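Long-range contacts in choline dehydrogenase and related flavoproteins (Aspergillus oryzae, PDB 3Q9T), which is a formate oxidase of the glucose-methanol-choline oxidoreductase family, a flavoprotein that carries 8-formyl-FAD at its catalytic site: residues F312-D318 with T413-V419; R170-T174 with L353-G357. All coordinates share one frame. Residues are numbered along the deposited sequence.

Contact 1: F312-D318 with T413-V419; sequences FVLRVKD and TGDHLTV
An antiparallel strand pair in the large mixed sheet outside the Rossmann-type FAD-binding sheet joins F312-D318, which runs off the C-terminal end of strand 308-316, to T413-V419, which lies on strand 415-423. The local axes approach to 4.4 Å with N-to-C directions 151° apart, and the strands are extended (L314 -111/137, L417 -116/136). Register is fixed by two hydrogen-bonded pairs: F312 N to V419 O and V419 N to F312 O, both 2.9 Å, then L314 N to L417 O at 3.0 Å and L417 N to L314 O at 2.8 Å. V313-T418 and R315-H416 are non-hydrogen-bonded pairs, CA-CA 4.5 and 4.4 Å. F312 (chi1 p) lays a ring face over V419, whose CB sits 3.8 Å from the centroid, a CH-pi contact; helix 454-473 covers the sheet face that carries F312, V419, L314 and L417. On the opposite face of the sheet, V313 CG1 meets H416 CD2 at 3.7 Å. R315, extended through chi1-chi3 (all t), passes over G414 (85/155), where an ideal CB would clash with R315 CZ, and donates from NH1 to T413 OG1 (2.9 Å). Water 1 bridges V316 O, D318 OD1 and D415 N, while D415 OD2 accepts from G319 N. Main-chain bonds thus run from F312-V419 to V316 N-D415 O (2.9 Å), with apolar cover at the first end; toward D318 and T413 side-chain and water-mediated bonds are added.

Contact 2: R170-T174 with L353-G357; sequences RENLT and LELVG
R170 NH1 and E354 OE1 form a salt bridge at 2.9 Å, hydrogen-bonded with an N-H...O angle of 148°, and E354 OE1 lies at the guanidinium edge, near its plane. It ties helix 167-179 to strand 353-358 of the large mixed sheet in a helix-on-sheet packing. Both charged groups also meet the backbone of I163: R170 NH1 donates to I163 O, and E354 OE2 accepts from I163 N, so the loop before the helix completes the polar cluster. R170 reaches it with chi1 m, chi2 t and chi3 m; E354 does so with chi1 m and chi2 t. The segments run almost parallel, 4° between N-to-C directions, with axes 9.9 Å apart at closest approach, and R170-L355 is the nearest CA pair at 7.2 Å. Helical phi/psi values near -63/-42 carry R170-T174, whereas L355 is extended at -117/135. In a regular strand E354 and L355 would alternate; that both CA-to-CB bonds point toward the helix fits the psi of -31° at E354. L355 (chi1 m, chi2 t) is the residue most covered by the other segment, 87 Å²: L355 CD1 is 3.6 Å from R170 CA and 3.7 Å from L173 CD2. L173 also packs on F396 and on L470 and L471 of helix 454-473. One turn along the helix, T174 OG1 donates to R170 O at 2.9 Å.

Both contacts lie largely buried on the same side of the chain's centre and reach the same mixed sheet, yet they do not touch: their centres are 14 Å apart and their nearest atoms about 6 Å. Strand 392-397 lies between strands 353-358 and 415-423 in that sheet, and its F396 meets L173 of contact 2 as well as L417 and V419 of contact 1; L471 of helix 454-473 touches the same three residues. Contact 1 pairs strands within the sheet and buries 679 Å², with exposed residues at its polar end. Contact 2 lays a helix against the sheet, buries 241 Å², has no main-chain bonds between its segments and relies on one side-chain salt bridge and leucine packing.

Contact 1: F312-D318 with T413-V419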
loop_
_atom_site.group_PDB
_atom_site.type_symbol
_atom_site.label_atom_id
_atom_site.label_comp_id
_atom_site.label_asym_id
_atom_site.label_seq_id
_atom_site.Cartn_x
_atom_site.Cartn_y
_atom_site.Cartn_z
ATOM N N PHE A 312 -7.051 -12.186 -12.836
ATOM C CA PHE A 312 -8.471 -12.088 -12.563
ATOM C C PHE A 312 -9.101 -13.476 -12.519
ATOM O O PHE A 312 -8.664 -14.392 -13.223
ATOM C CB PHE A 312 -9.162 -11.172 -13.585
ATOM C CG PHE A 312 -9.247 -11.738 -14.971
ATOM C CD1 PHE A 312 -10.248 -12.636 -15.309
ATOM C CD2 PHE A 312 -8.341 -11.349 -15.953
ATOM C CE1 PHE A 312 -10.337 -13.143 -16.604
ATOM C CE2 PHE A 312 -8.429 -11.854 -17.244
ATOM C CZ PHE A 312 -9.436 -12.753 -17.569
ATOM N N VAL A 313 -10.109 -13.630 -11.671
ATOM C CA VAL A 313 -10.765 -14.926 -11.482
ATOM C C VAL A 313 -12.176 -14.981 -12.089
ATOM O O VAL A 313 -12.980 -14.065 -11.915
ATOM C CB VAL A 313 -10.878 -15.275 -9.995
ATOM C CG1 VAL A 313 -11.811 -16.485 -9.790
ATOM C CG2 VAL A 313 -9.486 -15.528 -9.394
ATOM N N LEU A 314 -12.464 -16.061 -12.811
ATOM C CA LEU A 314 -13.824 -16.358 -13.220
ATOM C C LEU A 314 -14.341 -17.594 -12.494
ATOM O O LEU A 314 -13.645 -18.596 -12.381
ATOM C CB LEU A 314 -13.900 -16.614 -14.725
ATOM C CG LEU A 314 -13.396 -15.500 -15.629
ATOM C CD1 LEU A 314 -13.603 -15.898 -17.098
ATOM C CD2 LEU A 314 -14.130 -14.213 -15.278
ATOM N N ARG A 315 -15.579 -17.530 -12.024
ATOM C CA ARG A 315 -16.252 -18.731 -11.583
ATOM C C ARG A 315 -16.699 -19.465 -12.839
ATOM O O ARG A 315 -17.210 -18.873 -13.784
ATOM C CB ARG A 315 -17.433 -18.421 -10.672
ATOM C CG ARG A 315 -18.213 -19.657 -10.262
ATOM C CD ARG A 315 -19.259 -19.316 -9.224
ATOM N NE ARG A 315 -19.967 -20.501 -8.756
ATOM C CZ ARG A 315 -20.127 -20.811 -7.474
ATOM N NH1 ARG A 315 -19.611 -20.028 -6.539
ATOM N NH2 ARG A 315 -20.791 -21.910 -7.125
ATOM N N VAL A 316 -16.484 -20.766 -12.847
ATOM C CA VAL A 316 -16.612 -21.525 -14.064
ATOM C C VAL A 316 -17.507 -22.698 -13.695
ATOM O O VAL A 316 -17.698 -22.952 -12.514
ATOM C CB VAL A 316 -15.205 -21.927 -14.535
ATOM C CG1 VAL A 316 -14.897 -23.358 -14.179
ATOM C CG2 VAL A 316 -15.038 -21.634 -16.002
ATOM N N LYS A 317 -18.104 -23.372 -14.677
ATOM C CA LYS A 317 -19.030 -24.465 -14.375
ATOM C C LYS A 317 -18.387 -25.605 -13.588
ATOM O O LYS A 317 -17.202 -25.914 -13.771
ATOM C CB LYS A 317 -19.643 -25.017 -15.651
ATOM C CG LYS A 317 -20.628 -24.078 -16.297
ATOM C CD LYS A 317 -21.454 -24.809 -17.360
ATOM C CE LYS A 317 -22.396 -23.846 -18.069
ATOM N NZ LYS A 317 -22.810 -22.729 -17.160
ATOM N N ASP A 318 -19.172 -26.239 -12.724
ATOM C CA ASP A 318 -18.660 -27.356 -11.938
ATOM C C ASP A 318 -17.899 -28.334 -12.835
ATOM O O ASP A 318 -18.384 -28.698 -13.908
ATOM C CB ASP A 318 -19.792 -28.099 -11.221
ATOM C CG ASP A 318 -20.300 -27.360 -9.987
ATOM O OD1 ASP A 318 -19.716 -26.312 -9.609
ATOM O OD2 ASP A 318 -21.281 -27.853 -9.382
ATOM N N THR A 413 -17.268 -21.651 -2.332
ATOM C CA THR A 413 -17.891 -22.620 -3.235
ATOM C C THR A 413 -17.485 -22.390 -4.689
ATOM O O THR A 413 -16.933 -21.346 -5.035
ATOM C CB THR A 413 -19.416 -22.460 -3.232
ATOM O OG1 THR A 413 -19.760 -21.247 -3.919
ATOM C CG2 THR A 413 -19.967 -22.412 -1.805
ATOM N N GLY A 414 -17.799 -23.352 -5.551
ATOM C CA GLY A 414 -17.612 -23.181 -6.983
ATOM C C GLY A 414 -16.213 -23.508 -7.481
ATOM O O GLY A 414 -15.238 -23.454 -6.740
ATOM N N ASP A 415 -16.116 -23.862 -8.750
ATOM C CA ASP A 415 -14.814 -24.050 -9.358
ATOM C C ASP A 415 -14.424 -22.729 -10.044
ATOM O O ASP A 415 -15.286 -21.942 -10.428
ATOM C CB ASP A 415 -14.837 -25.223 -10.345
ATOM C CG ASP A 415 -14.968 -26.577 -9.645
ATOM O OD1 ASP A 415 -14.390 -26.760 -8.553
ATOM O OD2 ASP A 415 -15.649 -27.471 -10.188
ATOM N N HIS A 416 -13.136 -22.466 -10.159
ATOM C CA HIS A 416 -12.711 -21.205 -10.748
ATOM C C HIS A 416 -11.595 -21.372 -11.760
ATOM O O HIS A 416 -10.928 -22.401 -11.807
ATOM C CB HIS A 416 -12.282 -20.252 -9.640
ATOM C CG HIS A 416 -13.367 -19.983 -8.644
ATOM N ND1 HIS A 416 -13.704 -20.884 -7.655
ATOM C CD2 HIS A 416 -14.224 -18.942 -8.518
ATOM C CE1 HIS A 416 -14.706 -20.395 -6.946
ATOM N NE2 HIS A 416 -15.040 -19.218 -7.447
ATOM N N LEU A 417 -11.421 -20.352 -12.587
ATOM C CA LEU A 417 -10.237 -20.217 -13.413
ATOM C C LEU A 417 -9.523 -18.947 -12.947
ATOM O O LEU A 417 -10.161 -17.928 -12.707
ATOM C CB LEU A 417 -10.638 -20.108 -14.883
ATOM C CG LEU A 417 -9.616 -19.528 -15.869
ATOM C CD1 LEU A 417 -8.467 -20.491 -16.127
ATOM C CD2 LEU A 417 -10.302 -19.169 -17.174
ATOM N N THR A 418 -8.206 -19.004 -12.796
ATOM C CA THR A 418 -7.435 -17.799 -12.506
ATOM C C THR A 418 -6.565 -17.450 -13.716
ATOM O O THR A 418 -5.624 -18.174 -14.037
ATOM C CB THR A 418 -6.535 -17.967 -11.261
ATOM O OG1 THR A 418 -7.326 -18.347 -10.127
ATOM C CG2 THR A 418 -5.790 -16.661 -10.950
ATOM N N VAL A 419 -6.895 -16.354 -14.395
ATOM C CA VAL A 419 -6.139 -15.926 -15.567
ATOM C C VAL A 419 -5.090 -14.913 -15.144
ATOM O O VAL A 419 -5.417 -13.850 -14.612
ATOM C CB VAL A 419 -7.040 -15.245 -16.634
ATOM C CG1 VAL A 419 -6.201 -14.733 -17.792
ATOM C CG2 VAL A 419 -8.104 -16.193 -17.130
HETATM O O HOH W 1 -18.532 -23.861 -10.259
#

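Contact 2: R170-T174 with L353-G357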
loop_
_atom_site.group_PDB
_atom_site.type_symbol
_atom_site.label_atom_id
_atom_site.label_comp_id
_atom_site.label_asym_id
_atom_site.label_seq_id
_atom_site.Cartn_x
_atom_site.Cartn_y
_atom_site.Cartn_z
ATOM N N ARG A 170 -9.331 -27.951 -21.135
ATOM C CA ARG A 170 -8.325 -27.706 -22.173
ATOM C C ARG A 170 -8.929 -27.654 -23.574
ATOM O O ARG A 170 -8.533 -26.820 -24.411
ATOM C CB ARG A 170 -7.202 -28.745 -22.117
ATOM C CG ARG A 170 -6.457 -28.772 -20.776
ATOM C CD ARG A 170 -5.206 -29.625 -20.882
ATOM N NE ARG A 170 -5.517 -31.025 -21.137
ATOM C CZ ARG A 170 -5.801 -31.910 -20.186
ATOM N NH1 ARG A 170 -5.813 -31.549 -18.904
ATOM N NH2 ARG A 170 -6.074 -33.163 -20.517
ATOM N N GLU A 171 -9.880 -28.546 -23.837
ATOM C CA GLU A 171 -10.482 -28.640 -25.171
ATOM C C GLU A 171 -11.295 -27.383 -25.503
ATOM O O GLU A 171 -11.194 -26.838 -26.602
ATOM C CB GLU A 171 -11.334 -29.909 -25.291
ATOM C CG GLU A 171 -12.709 -29.689 -25.915
ATOM C CD GLU A 171 -12.831 -30.264 -27.322
ATOM O OE1 GLU A 171 -11.912 -30.048 -28.145
ATOM O OE2 GLU A 171 -13.851 -30.933 -27.600
ATOM N N ASN A 172 -12.077 -26.902 -24.540
ATOM C CA ASN A 172 -12.816 -25.650 -24.725
ATOM C C ASN A 172 -11.948 -24.390 -24.869
ATOM O O ASN A 172 -12.244 -23.521 -25.695
ATOM C CB ASN A 172 -13.843 -25.473 -23.626
ATOM C CG ASN A 172 -15.087 -26.310 -23.864
ATOM O OD1 ASN A 172 -15.964 -25.930 -24.637
ATOM N ND2 ASN A 172 -15.159 -27.462 -23.210
ATOM N N LEU A 173 -10.867 -24.323 -24.091
ATOM C CA LEU A 173 -9.941 -23.200 -24.128
ATOM C C LEU A 173 -9.265 -23.169 -25.480
ATOM O O LEU A 173 -9.061 -22.106 -26.065
ATOM C CB LEU A 173 -8.888 -23.336 -23.009
ATOM C CG LEU A 173 -7.808 -22.245 -22.863
ATOM C CD1 LEU A 173 -8.423 -20.853 -22.884
ATOM C CD2 LEU A 173 -6.921 -22.435 -21.597
ATOM N N THR A 174 -8.920 -24.354 -25.976
ATOM C CA THR A 174 -8.266 -24.471 -27.269
ATOM C C THR A 174 -9.203 -23.984 -28.377
ATOM O O THR A 174 -8.817 -23.168 -29.229
ATOM C CB THR A 174 -7.774 -25.918 -27.533
ATOM O OG1 THR A 174 -6.734 -26.244 -26.598
ATOM C CG2 THR A 174 -7.234 -26.054 -28.960
ATOM N N LEU A 353 -1.157 -25.397 -14.157
ATOM C CA LEU A 353 -1.096 -24.540 -15.321
ATOM C C LEU A 353 -0.685 -25.447 -16.472
ATOM O O LEU A 353 0.399 -26.015 -16.425
ATOM C CB LEU A 353 -0.027 -23.469 -15.110
ATOM C CG LEU A 353 -0.132 -22.114 -15.820
ATOM C CD1 LEU A 353 1.227 -21.414 -15.882
ATOM C CD2 LEU A 353 -0.784 -22.197 -17.200
ATOM N N GLU A 354 -1.530 -25.586 -17.498
ATOM C CA GLU A 354 -1.258 -26.559 -18.576
ATOM C C GLU A 354 -1.253 -25.942 -19.961
ATOM O O GLU A 354 -0.559 -26.427 -20.860
ATOM C CB GLU A 354 -2.258 -27.717 -18.539
ATOM C CG GLU A 354 -2.224 -28.504 -17.227
ATOM C CD GLU A 354 -3.338 -29.523 -17.122
ATOM O OE1 GLU A 354 -4.363 -29.315 -17.812
ATOM O OE2 GLU A 354 -3.188 -30.522 -16.366
ATOM N N LEU A 355 -2.064 -24.901 -20.127
ATOM C CA LEU A 355 -2.099 -24.125 -21.349
ATOM C C LEU A 355 -1.676 -22.696 -21.047
ATOM O O LEU A 355 -2.145 -22.073 -20.077
ATOM C CB LEU A 355 -3.502 -24.139 -21.966
ATOM C CG LEU A 355 -3.905 -25.482 -22.567
ATOM C CD1 LEU A 355 -5.410 -25.593 -22.701
ATOM C CD2 LEU A 355 -3.195 -25.726 -23.910
ATOM N N VAL A 356 -0.811 -22.178 -21.906
ATOM C CA VAL A 356 -0.256 -20.849 -21.749
ATOM C C VAL A 356 -0.267 -20.142 -23.097
ATOM O O VAL A 356 0.124 -20.736 -24.122
ATOM C CB VAL A 356 1.210 -20.919 -21.213
ATOM C CG1 VAL A 356 1.876 -19.556 -21.282
ATOM C CG2 VAL A 356 1.246 -21.497 -19.799
ATOM N N GLY A 357 -0.682 -18.874 -23.099
ATOM C CA GLY A 357 -0.792 -18.114 -24.336
ATOM C C GLY A 357 0.179 -16.951 -24.499
ATOM O O GLY A 357 0.419 -16.174 -23.573
#